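Local coordinates for protein CRISPR-associated endoribonuclease Cas6 1 (Methanocaldococcus jannaschii DSM 2661, PDB 5YI6) that probably cleaves CRISPR transcripts as an RNA-binding endoribonuclease of the Cas6 family, yielding CRISPR RNAs for antiviral defence, at residues A[184-189]-A[205-210]; A[126-131]-A[235-240]; A[62-67]-A[74-79]; A[17-22]-A[109-114]. All coordinates share one frame; numbering follows the deposited sequence.

Contact 1 of 4, residues A[184-189]-A[205-210]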
# COMPACT_ATOMS: atom_id res chain seq x y z
N PHE A 184 -8.53 7.25 -16.49
CA PHE A 184 -7.17 7.64 -16.18
C PHE A 184 -6.30 7.58 -17.42
O PHE A 184 -6.63 6.95 -18.43
CB PHE A 184 -6.58 6.80 -15.04
CG PHE A 184 -6.39 5.34 -15.35
CD1 PHE A 184 -5.16 4.83 -15.73
CD2 PHE A 184 -7.45 4.44 -15.15
CE1 PHE A 184 -4.99 3.44 -15.96
CE2 PHE A 184 -7.29 3.07 -15.36
CZ PHE A 184 -6.06 2.56 -15.77
N GLU A 185 -5.15 8.24 -17.32
CA GLU A 185 -4.16 8.20 -18.37
C GLU A 185 -2.81 7.94 -17.72
O GLU A 185 -2.40 8.70 -16.83
CB GLU A 185 -4.13 9.50 -19.17
CG GLU A 185 -3.03 9.48 -20.23
CD GLU A 185 -2.88 10.82 -20.95
OE1 GLU A 185 -3.70 11.74 -20.71
OE2 GLU A 185 -1.93 10.94 -21.75
N VAL A 186 -2.16 6.88 -18.14
CA VAL A 186 -0.85 6.51 -17.61
C VAL A 186 0.19 7.45 -18.23
O VAL A 186 0.32 7.52 -19.45
CB VAL A 186 -0.52 5.05 -17.92
CG1 VAL A 186 0.89 4.67 -17.37
CG2 VAL A 186 -1.58 4.15 -17.34
N LEU A 187 0.91 8.17 -17.38
CA LEU A 187 1.96 9.04 -17.86
C LEU A 187 3.30 8.33 -17.91
O LEU A 187 4.12 8.63 -18.79
CB LEU A 187 2.09 10.27 -16.97
CG LEU A 187 0.79 11.05 -16.80
CD1 LEU A 187 1.02 12.22 -15.91
CD2 LEU A 187 0.26 11.49 -18.17
N LYS A 188 3.52 7.39 -17.00
CA LYS A 188 4.80 6.71 -16.94
C LYS A 188 4.62 5.44 -16.12
O LYS A 188 3.87 5.44 -15.15
CB LYS A 188 5.85 7.63 -16.29
CG LYS A 188 7.23 7.04 -16.10
CD LYS A 188 8.04 7.97 -15.17
CE LYS A 188 9.48 7.47 -14.98
NZ LYS A 188 10.36 8.47 -14.29
N PHE A 189 5.31 4.36 -16.51
CA PHE A 189 5.29 3.17 -15.67
C PHE A 189 6.58 2.38 -15.85
O PHE A 189 7.24 2.45 -16.88
CB PHE A 189 4.06 2.27 -15.93
CG PHE A 189 4.27 1.22 -16.98
CD1 PHE A 189 4.71 -0.05 -16.64
CD2 PHE A 189 3.98 1.49 -18.31
CE1 PHE A 189 4.89 -1.04 -17.62
CE2 PHE A 189 4.15 0.51 -19.30
CZ PHE A 189 4.60 -0.74 -18.95
N SER A 205 3.34 -2.68 -11.07
CA SER A 205 3.58 -1.45 -11.81
C SER A 205 3.89 -0.30 -10.87
O SER A 205 3.06 0.06 -10.05
CB SER A 205 2.38 -1.06 -12.68
OG SER A 205 2.04 -2.09 -13.60
N GLU A 206 5.09 0.27 -10.99
CA GLU A 206 5.35 1.61 -10.45
C GLU A 206 4.86 2.61 -11.48
O GLU A 206 5.27 2.55 -12.65
CB GLU A 206 6.85 1.78 -10.18
CG GLU A 206 7.28 3.15 -9.74
CD GLU A 206 8.79 3.17 -9.44
OE1 GLU A 206 9.55 3.71 -10.27
OE2 GLU A 206 9.19 2.59 -8.41
N MET A 207 3.94 3.50 -11.12
CA MET A 207 3.39 4.30 -12.20
C MET A 207 2.89 5.66 -11.73
O MET A 207 2.63 5.89 -10.54
CB MET A 207 2.27 3.56 -12.95
CG MET A 207 1.14 3.13 -12.09
SD MET A 207 0.05 1.96 -13.00
CE MET A 207 -0.74 3.07 -14.08
N VAL A 208 2.82 6.56 -12.70
CA VAL A 208 2.29 7.91 -12.55
C VAL A 208 1.15 8.04 -13.55
O VAL A 208 1.31 7.69 -14.74
CB VAL A 208 3.37 8.97 -12.84
CG1 VAL A 208 2.78 10.35 -12.60
CG2 VAL A 208 4.59 8.74 -11.96
N PHE A 209 0.01 8.56 -13.07
CA PHE A 209 -1.17 8.60 -13.93
C PHE A 209 -2.07 9.76 -13.55
O PHE A 209 -2.13 10.17 -12.40
CB PHE A 209 -1.97 7.26 -13.93
CG PHE A 209 -2.45 6.77 -12.56
CD1 PHE A 209 -3.81 6.80 -12.25
CD2 PHE A 209 -1.57 6.19 -11.65
CE1 PHE A 209 -4.27 6.30 -11.01
CE2 PHE A 209 -2.01 5.71 -10.41
CZ PHE A 209 -3.38 5.75 -10.09
N LYS A 210 -2.76 10.31 -14.55
CA LYS A 210 -3.78 11.32 -14.36
C LYS A 210 -5.12 10.63 -14.19
O LYS A 210 -5.37 9.62 -14.83
CB LYS A 210 -3.85 12.24 -15.58
CG LYS A 210 -2.74 13.25 -15.66
CD LYS A 210 -3.02 14.26 -16.76
CE LYS A 210 -2.65 13.70 -18.13
NZ LYS A 210 -3.75 12.93 -18.80
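Lys210 and Leu187 touch at a classic beta bulge in the hairpin of strands 182-195 and 201-213. At the bulge Leu187 and Lys188 both face Val208. Two backbone donors grip one oxygen there. Leu187 N bonds to Val208 O at 2.7 Å. Lys188 N bonds to Val208 O at a longer 3.2 Å. Val208 N bonds back to Lys188 O at 2.9 Å. The extra residue shifts the register by one, from Val186 opposite Phe209 to Lys188 opposite Val208. At the bulge the CB of Leu187 points toward the other strand. Its two methyls then part. CD1 sits 3.9 Å from Lys210 CG and also touches Val208 CG1. CD2 reaches Lys210 CE at 3.7 Å. The Leu187 and Lys210 side chains cross at about a right angle.

Lys210 buries more surface here than any other residue. Its chain bends at chi3 and again at chi4 (88°), which turns NZ back to Glu185. The two side chains lie side by side and point the same way. Their charged ends form a salt bridge, but they are modelled too close together, so its exact geometry is doubtful. Glu185, Lys188, Val208 and Lys210 share one face of the sheet. Val186, Phe189, Met207 and Phe209 share the opposite one. There Met207 CE comes across to Val186 CG2 at 3.5 Å.

Contact 2 of 4, residues A[126-131]-A[235-240]; sequences NILKTI and GMVVNV
The flat groups that meet between Lys129 and Val238 are peptide units; no aromatic ring belongs to either segment. Lys129 N lies in the carbonyl plane of Val238 at 3.0 Å from its O. Val238 N lies in the carbonyl plane of Lys129 and bonds to its O at 2.8 Å. The two outer bonds are less flat. Val240 N is tilted 31° from the carbonyl plane of Ile127. Ile131 N is tilted 26° from that of Met236.

One face of the sheet carries Ile127, Lys129, Val238 and Val240. Lys129 CG touches two valines, Val238 CG1 and Val240 CG2, each at 3.8 Å. The rest of the lysine runs extended beside Val238, with CE still against Val238 CG1. The other face carries Leu128 and Asn239, and Leu128 CD2 packs on Asn239 CA at 3.9 Å.

The pairing is antiparallel. It adds strand 237-240 as an outermost strand of the four-stranded sheet in the C-terminal half of this Cas6. Tyr222 of helix 215-224 touches Leu128 and Val237, and its OH is hydrogen-bonded to Asn239 N.

At the pair Thr130 and Val237 the side chains diverge. Thr130 OG1 is bonded to Met207 N of the neighbouring strand 201-213. Ile131 closes the contact with two branches. CG1 lies between the backbone N and the carbonyl carbon (chi1 55°) and meets Met236 CG. CG2 meets Val238 CG1 at 3.6 Å, the two side chains crossing at about a right angle.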
# COMPACT_ATOMS: atom_id res chain seq x y z
N ASN A 126 -5.69 14.96 -9.42
CA ASN A 126 -5.24 15.21 -10.78
C ASN A 126 -4.18 14.19 -11.15
O ASN A 126 -4.45 13.28 -11.93
CB ASN A 126 -4.75 16.66 -10.90
CG ASN A 126 -4.14 16.95 -12.25
OD1 ASN A 126 -4.54 16.38 -13.27
ND2 ASN A 126 -3.16 17.85 -12.27
N ILE A 127 -2.97 14.31 -10.60
CA ILE A 127 -1.92 13.34 -10.88
C ILE A 127 -1.65 12.49 -9.64
O ILE A 127 -1.49 13.02 -8.53
CB ILE A 127 -0.63 14.02 -11.35
CG1 ILE A 127 -0.93 14.84 -12.59
CG2 ILE A 127 0.43 12.95 -11.65
CD1 ILE A 127 0.25 15.61 -13.13
N LEU A 128 -1.59 11.18 -9.82
CA LEU A 128 -1.30 10.25 -8.74
C LEU A 128 -0.04 9.48 -9.10
O LEU A 128 0.21 9.17 -10.27
CB LEU A 128 -2.47 9.27 -8.54
CG LEU A 128 -3.81 9.93 -8.17
CD1 LEU A 128 -4.93 8.88 -8.18
CD2 LEU A 128 -3.72 10.62 -6.82
N LYS A 129 0.74 9.11 -8.08
CA LYS A 129 1.86 8.22 -8.34
C LYS A 129 1.89 7.16 -7.26
O LYS A 129 1.49 7.40 -6.13
CB LYS A 129 3.19 8.97 -8.40
CG LYS A 129 3.69 9.34 -7.06
CD LYS A 129 5.12 9.95 -7.15
CE LYS A 129 5.66 10.24 -5.75
NZ LYS A 129 7.01 10.91 -5.74
N THR A 130 2.35 5.97 -7.62
CA THR A 130 2.41 4.87 -6.66
C THR A 130 3.53 5.12 -5.65
O THR A 130 4.64 5.55 -6.02
CB THR A 130 2.63 3.54 -7.39
OG1 THR A 130 3.82 3.62 -8.22
CG2 THR A 130 1.39 3.16 -8.29
N ILE A 131 3.21 4.90 -4.37
CA ILE A 131 4.22 4.74 -3.33
C ILE A 131 4.31 3.30 -2.84
O ILE A 131 5.24 2.96 -2.09
CB ILE A 131 4.01 5.73 -2.16
CG1 ILE A 131 2.56 5.61 -1.57
CG2 ILE A 131 4.22 7.16 -2.68
CD1 ILE A 131 2.37 6.55 -0.28
N GLY A 235 -0.26 -1.09 -4.09
CA GLY A 235 -1.22 -0.25 -4.80
C GLY A 235 -1.51 1.09 -4.15
O GLY A 235 -2.47 1.75 -4.54
N MET A 236 -0.70 1.51 -3.16
CA MET A 236 -0.93 2.81 -2.51
C MET A 236 -0.39 3.94 -3.38
O MET A 236 0.71 3.85 -3.94
CB MET A 236 -0.24 2.85 -1.12
CG MET A 236 -0.69 4.08 -0.33
SD MET A 236 -0.08 3.97 1.36
CE MET A 236 -1.09 5.23 2.15
N VAL A 237 -1.18 5.02 -3.52
CA VAL A 237 -0.77 6.14 -4.35
C VAL A 237 -0.74 7.41 -3.49
O VAL A 237 -1.27 7.47 -2.39
CB VAL A 237 -1.69 6.35 -5.57
CG1 VAL A 237 -1.66 5.12 -6.48
CG2 VAL A 237 -3.14 6.73 -5.14
N VAL A 238 -0.15 8.46 -4.06
CA VAL A 238 -0.11 9.76 -3.39
C VAL A 238 -0.35 10.80 -4.47
O VAL A 238 -0.04 10.60 -5.65
CB VAL A 238 1.24 10.01 -2.65
CG1 VAL A 238 2.39 10.17 -3.63
CG2 VAL A 238 1.14 11.24 -1.75
N ASN A 239 -0.95 11.92 -4.06
CA ASN A 239 -1.17 12.98 -5.03
C ASN A 239 0.16 13.67 -5.33
O ASN A 239 1.06 13.74 -4.49
CB ASN A 239 -2.21 13.98 -4.53
CG ASN A 239 -1.71 14.79 -3.38
OD1 ASN A 239 -1.08 14.26 -2.46
ND2 ASN A 239 -2.00 16.09 -3.41
N VAL A 240 0.31 14.11 -6.57
CA VAL A 240 1.50 14.84 -7.01
C VAL A 240 1.09 16.29 -7.20
O VAL A 240 0.19 16.59 -7.99
CB VAL A 240 2.07 14.26 -8.32
CG1 VAL A 240 3.25 15.10 -8.77
CG2 VAL A 240 2.46 12.79 -8.14

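Contact 3 of 4, residues A[62-67]-A[74-79]; sequences IRKRVI and TIDGKA. With PO4 (phosphate ion), chain G; PO4 (phosphate ion), chain H.
Ile62 meets Thr74 with its CG2 methyl, which lies 3.6 Å from Thr74 CB. The two side chains cross at about a right angle. Ile62 O also takes a hydrogen bond from Arg65 NE; it lies in the guanidinium plane, but the donor stands above the carbonyl plane.

Arg63 joins the segments through a water. Its N donates to the water at 2.7 Å. The water donates to Lys78 O at 3.0 Å. Thr74 OG1 donates to the same carbonyl oxygen. The extended Arg63 chain carries its guanidinium to a phosphate ion. NH1 and the phosphate O4 are 2.8 Å apart. NH2 bonds to O1 of the same ion, a two-pronged grip at the guanidinium edge. Glu8 forms a salt bridge with NH2.

Lys64 provides the one direct hydrogen bond across: Ile75 N to Lys64 O, 3.0 Å and nearly straight. The Lys64 side chain crosses Asp76 at about a right angle, with CD 3.3 Å from Asp76 OD2. NZ is 4.2 Å from that OD2, so the opposite charges are near but form no salt bridge. Asp76 OD1 accepts from Lys78 N in an Asx turn.

Arg65 pairs with Thr74 as a non-hydrogen-bonded antiparallel pair. It belongs to strand 65-67, an outermost strand of a small three-stranded sheet. Val66 CG2 then packs on Ile75 CD1.

Lys78 NZ binds a second phosphate ion. Arg63 and Lys78 thus offer N-H donors that hold two anions, both probably from the crystallisation liquor. Between the segments themselves, one direct backbone bond, a water and apolar touches do the joining.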
# COMPACT_ATOMS: atom_id res chain seq x y z
N ILE A 62 12.43 7.08 2.27
CA ILE A 62 13.60 7.71 2.89
C ILE A 62 13.80 9.07 2.24
O ILE A 62 13.83 9.16 1.00
CB ILE A 62 14.86 6.85 2.75
CG1 ILE A 62 14.66 5.50 3.41
CG2 ILE A 62 16.14 7.64 3.28
CD1 ILE A 62 15.83 4.57 3.22
N ARG A 63 13.93 10.11 3.05
CA ARG A 63 14.07 11.46 2.51
C ARG A 63 15.53 11.87 2.38
O ARG A 63 15.92 12.42 1.35
CB ARG A 63 13.35 12.46 3.39
CG ARG A 63 11.84 12.24 3.37
CD ARG A 63 11.22 13.23 4.33
NE ARG A 63 9.81 12.91 4.50
CZ ARG A 63 8.99 13.54 5.33
NH1 ARG A 63 9.44 14.56 6.06
NH2 ARG A 63 7.71 13.17 5.39
N LYS A 64 16.34 11.62 3.40
CA LYS A 64 17.77 11.95 3.36
C LYS A 64 18.53 10.68 2.97
O LYS A 64 18.94 9.89 3.81
CB LYS A 64 18.21 12.51 4.70
CG LYS A 64 17.63 13.89 4.91
CD LYS A 64 18.08 14.48 6.22
CE LYS A 64 19.58 14.39 6.37
NZ LYS A 64 20.02 15.12 7.59
N ARG A 65 18.72 10.50 1.67
CA ARG A 65 19.00 9.17 1.15
C ARG A 65 20.33 9.12 0.41
O ARG A 65 20.80 10.12 -0.13
CB ARG A 65 17.88 8.71 0.23
CG ARG A 65 17.72 9.59 -0.96
CD ARG A 65 16.25 9.76 -1.33
NE ARG A 65 15.57 8.48 -1.42
CZ ARG A 65 15.67 7.66 -2.45
NH1 ARG A 65 16.45 7.98 -3.48
NH2 ARG A 65 15.00 6.50 -2.46
N VAL A 66 20.95 7.94 0.43
CA VAL A 66 22.10 7.63 -0.42
C VAL A 66 21.83 6.30 -1.12
O VAL A 66 21.52 5.31 -0.46
CB VAL A 66 23.42 7.55 0.38
CG1 VAL A 66 24.56 7.14 -0.58
CG2 VAL A 66 23.72 8.86 1.00
N ILE A 67 21.95 6.29 -2.44
CA ILE A 67 21.74 5.06 -3.20
C ILE A 67 22.93 4.14 -2.99
O ILE A 67 24.08 4.55 -3.18
CB ILE A 67 21.54 5.38 -4.69
CG1 ILE A 67 20.27 6.20 -4.87
CG2 ILE A 67 21.54 4.10 -5.50
CD1 ILE A 67 20.09 6.76 -6.26
N THR A 74 19.52 5.54 4.77
CA THR A 74 18.96 6.70 5.45
C THR A 74 20.07 7.30 6.32
O THR A 74 20.59 6.64 7.24
CB THR A 74 17.69 6.39 6.26
OG1 THR A 74 17.42 7.51 7.10
CG2 THR A 74 17.86 5.16 7.15
N ILE A 75 20.46 8.52 5.97
CA ILE A 75 21.58 9.19 6.61
C ILE A 75 21.23 9.52 8.05
O ILE A 75 22.04 9.30 8.97
CB ILE A 75 21.99 10.42 5.78
CG1 ILE A 75 22.43 9.99 4.37
CG2 ILE A 75 23.12 11.24 6.46
CD1 ILE A 75 22.54 11.14 3.38
N ASP A 76 20.02 10.02 8.29
CA ASP A 76 19.63 10.41 9.64
C ASP A 76 18.83 9.33 10.38
O ASP A 76 18.29 9.61 11.45
CB ASP A 76 18.84 11.72 9.62
CG ASP A 76 17.53 11.62 8.82
OD1 ASP A 76 17.18 10.54 8.28
OD2 ASP A 76 16.84 12.67 8.71
N GLY A 77 18.73 8.13 9.81
CA GLY A 77 18.00 7.06 10.44
C GLY A 77 16.49 7.16 10.31
O GLY A 77 15.78 6.22 10.73
N LYS A 78 15.97 8.24 9.73
CA LYS A 78 14.52 8.38 9.62
C LYS A 78 13.98 7.65 8.40
O LYS A 78 14.62 7.57 7.35
CB LYS A 78 14.12 9.85 9.54
CG LYS A 78 14.41 10.61 10.89
CD LYS A 78 14.01 12.06 10.82
CE LYS A 78 14.33 12.76 12.16
NZ LYS A 78 14.02 14.20 12.06
N ALA A 79 12.77 7.10 8.55
CA ALA A 79 12.02 6.55 7.42
C ALA A 79 10.54 6.80 7.69
O ALA A 79 10.15 7.13 8.81
CB ALA A 79 12.28 5.05 7.19
P PO4 G . 6.89 15.48 8.61
O1 PO4 G . 6.33 14.49 7.63
O2 PO4 G . 7.42 14.86 9.85
O3 PO4 G . 5.84 16.50 8.94
O4 PO4 G . 8.09 16.14 7.93
P PO4 H . 10.46 14.94 11.34
O1 PO4 H . 9.78 14.06 10.30
O2 PO4 H . 9.49 15.84 12.07
O3 PO4 H . 11.47 15.81 10.60
O4 PO4 H . 11.16 14.05 12.35
O HOH W 1 14.41 10.05 5.73

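Contact 4 of 4, residues A[17-22]-A[109-114]; sequences TVIPYN and VEFFVR
Val109 meets Thr17 tip to tip, and its two methyls share the work. CG2 lies 3.9 Å from Thr17 CG2. It also lies 3.8 Å from Val18 O. CG1 touches Thr17 CG2 as well and lies 3.9 Å from Ile19 CD1. The Val109 and Ile19 side chains cross at about a right angle. Thr17 meets the valine with CG2; its OG1 is hydrogen-bonded to Asp14 O. Val109 has its CB pointing toward the other segment and is buried, as is Ile19. No hydrogen bond crosses; the contact is mostly between methyls and the Phe111 ring.

The two strands belong to different sheets. Strand 109-118 lies in the five-stranded antiparallel sheet of the N-terminal half, next to strand 5-12. Strand 17-20 is an outermost strand of a small three-stranded sheet. The local strand axes stay 8.9 Å apart at 109°, too far for backbone pairing, and the side chains bridge the gap.

Phe111 is the second residue of strand 109-118 to take part. Its ring reaches toward Ile19, tip to tip, with CZ 3.8 Å from Ile19 CD1. Ile19 puts that methyl forward by a chi2 of -48°. The same methyl thus touches both Val109 and Phe111. Within the strand, Val109 CG1 also lies over one face of the Phe111 ring, 3.5 Å above its plane and offset toward the rim. Thr13 touches both Val109 and Phe111, and Leu11 of strand 5-12 packs on Phe111. Ile19 also touches Leu60 and Ile62.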
# COMPACT_ATOMS: atom_id res chain seq x y z
N THR A 17 21.72 3.74 8.18
CA THR A 17 21.22 2.37 7.96
C THR A 17 20.77 2.18 6.51
O THR A 17 20.12 3.05 5.95
CB THR A 17 20.04 2.06 8.89
OG1 THR A 17 20.48 2.10 10.26
CG2 THR A 17 19.45 0.67 8.61
N VAL A 18 21.05 1.01 5.93
CA VAL A 18 20.58 0.70 4.57
C VAL A 18 19.27 -0.07 4.66
O VAL A 18 19.18 -1.06 5.39
CB VAL A 18 21.62 -0.10 3.78
CG1 VAL A 18 21.02 -0.52 2.42
CG2 VAL A 18 22.90 0.71 3.57
N ILE A 19 18.24 0.42 3.98
CA ILE A 19 16.98 -0.31 3.83
C ILE A 19 17.07 -1.08 2.50
O ILE A 19 17.07 -0.44 1.44
CB ILE A 19 15.77 0.62 3.86
CG1 ILE A 19 15.78 1.53 5.11
CG2 ILE A 19 14.43 -0.19 3.66
CD1 ILE A 19 16.04 0.84 6.41
N PRO A 20 17.12 -2.41 2.53
CA PRO A 20 17.31 -3.19 1.29
C PRO A 20 16.23 -2.89 0.26
O PRO A 20 15.09 -2.58 0.59
CB PRO A 20 17.20 -4.64 1.77
CG PRO A 20 17.51 -4.61 3.21
CD PRO A 20 16.99 -3.27 3.72
N TYR A 21 16.63 -2.99 -1.02
CA TYR A 21 15.68 -2.85 -2.12
C TYR A 21 14.55 -3.87 -2.02
O TYR A 21 13.43 -3.58 -2.44
CB TYR A 21 16.37 -3.04 -3.47
CG TYR A 21 17.31 -1.91 -3.78
CD1 TYR A 21 16.83 -0.60 -3.84
CD2 TYR A 21 18.66 -2.14 -4.03
CE1 TYR A 21 17.68 0.46 -4.11
CE2 TYR A 21 19.52 -1.08 -4.31
CZ TYR A 21 19.01 0.21 -4.35
OH TYR A 21 19.83 1.30 -4.63
N ASN A 22 14.83 -5.05 -1.47
CA ASN A 22 13.81 -6.08 -1.41
C ASN A 22 13.03 -6.05 -0.10
O ASN A 22 12.44 -7.07 0.28
CB ASN A 22 14.44 -7.46 -1.66
CG ASN A 22 15.31 -7.93 -0.50
OD1 ASN A 22 15.59 -7.18 0.44
ND2 ASN A 22 15.72 -9.19 -0.55
N VAL A 109 16.33 -4.59 10.19
CA VAL A 109 16.36 -3.19 10.62
C VAL A 109 15.31 -2.99 11.70
O VAL A 109 14.14 -3.30 11.49
CB VAL A 109 16.09 -2.23 9.44
CG1 VAL A 109 16.03 -0.79 9.97
CG2 VAL A 109 17.14 -2.42 8.31
N GLU A 110 15.72 -2.44 12.83
CA GLU A 110 14.83 -2.13 13.94
C GLU A 110 14.51 -0.64 13.95
O GLU A 110 15.42 0.20 14.03
CB GLU A 110 15.50 -2.53 15.26
CG GLU A 110 14.60 -2.42 16.45
CD GLU A 110 13.64 -3.59 16.52
OE1 GLU A 110 13.99 -4.67 15.99
OE2 GLU A 110 12.54 -3.42 17.08
N PHE A 111 13.22 -0.30 13.91
CA PHE A 111 12.75 1.08 14.00
C PHE A 111 12.07 1.36 15.33
O PHE A 111 11.35 0.51 15.86
CB PHE A 111 11.72 1.39 12.88
CG PHE A 111 12.27 1.28 11.52
CD1 PHE A 111 12.97 2.34 10.96
CD2 PHE A 111 12.02 0.14 10.75
CE1 PHE A 111 13.47 2.26 9.67
CE2 PHE A 111 12.52 0.05 9.46
CZ PHE A 111 13.23 1.11 8.90
N PHE A 112 12.25 2.57 15.84
CA PHE A 112 11.34 3.12 16.82
C PHE A 112 10.19 3.80 16.09
O PHE A 112 10.40 4.50 15.10
CB PHE A 112 12.04 4.16 17.70
CG PHE A 112 13.11 3.57 18.59
CD1 PHE A 112 12.78 3.05 19.83
CD2 PHE A 112 14.43 3.56 18.19
CE1 PHE A 112 13.76 2.51 20.65
CE2 PHE A 112 15.41 3.01 19.01
CZ PHE A 112 15.07 2.49 20.24
N VAL A 113 8.97 3.58 16.58
CA VAL A 113 7.77 4.24 16.05
C VAL A 113 7.55 5.50 16.87
O VAL A 113 7.07 5.44 17.99
CB VAL A 113 6.54 3.32 16.11
CG1 VAL A 113 5.32 4.04 15.49
CG2 VAL A 113 6.83 1.98 15.40
N ARG A 114 7.87 6.67 16.29
CA ARG A 114 7.93 7.92 17.04
C ARG A 114 6.56 8.60 17.15
O ARG A 114 6.18 9.04 18.24
CB ARG A 114 8.92 8.88 16.37
CG ARG A 114 10.37 8.35 16.42
CD ARG A 114 10.84 8.14 17.85
NE ARG A 114 12.30 7.96 17.93
CZ ARG A 114 12.94 7.42 18.96
NH1 ARG A 114 12.25 7.00 20.03
NH2 ARG A 114 14.27 7.28 18.93

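Contacts 1 and 2 belong to one sheet of the C-terminal half, where strands 201-213 and 127-130 are neighbours. Both rest on antiparallel backbone bonds, interrupted in contact 1 by a bulge. Both are partly buried, with apolar and charged side chains mixed. Contacts 3 and 4 lie in the N-terminal half, with centres about 10 Å apart. They meet where Thr74 N probably bonds to Thr17 O and Ile62 packs on Ile19. Contact 4 is buried and almost wholly apolar, with no hydrogen bond across. Contact 3 reaches the surface and uses one direct backbone bond, a water and charged residues. The two pairs do not touch: contacts 2 and 3 have nearest atoms about 9 Å apart.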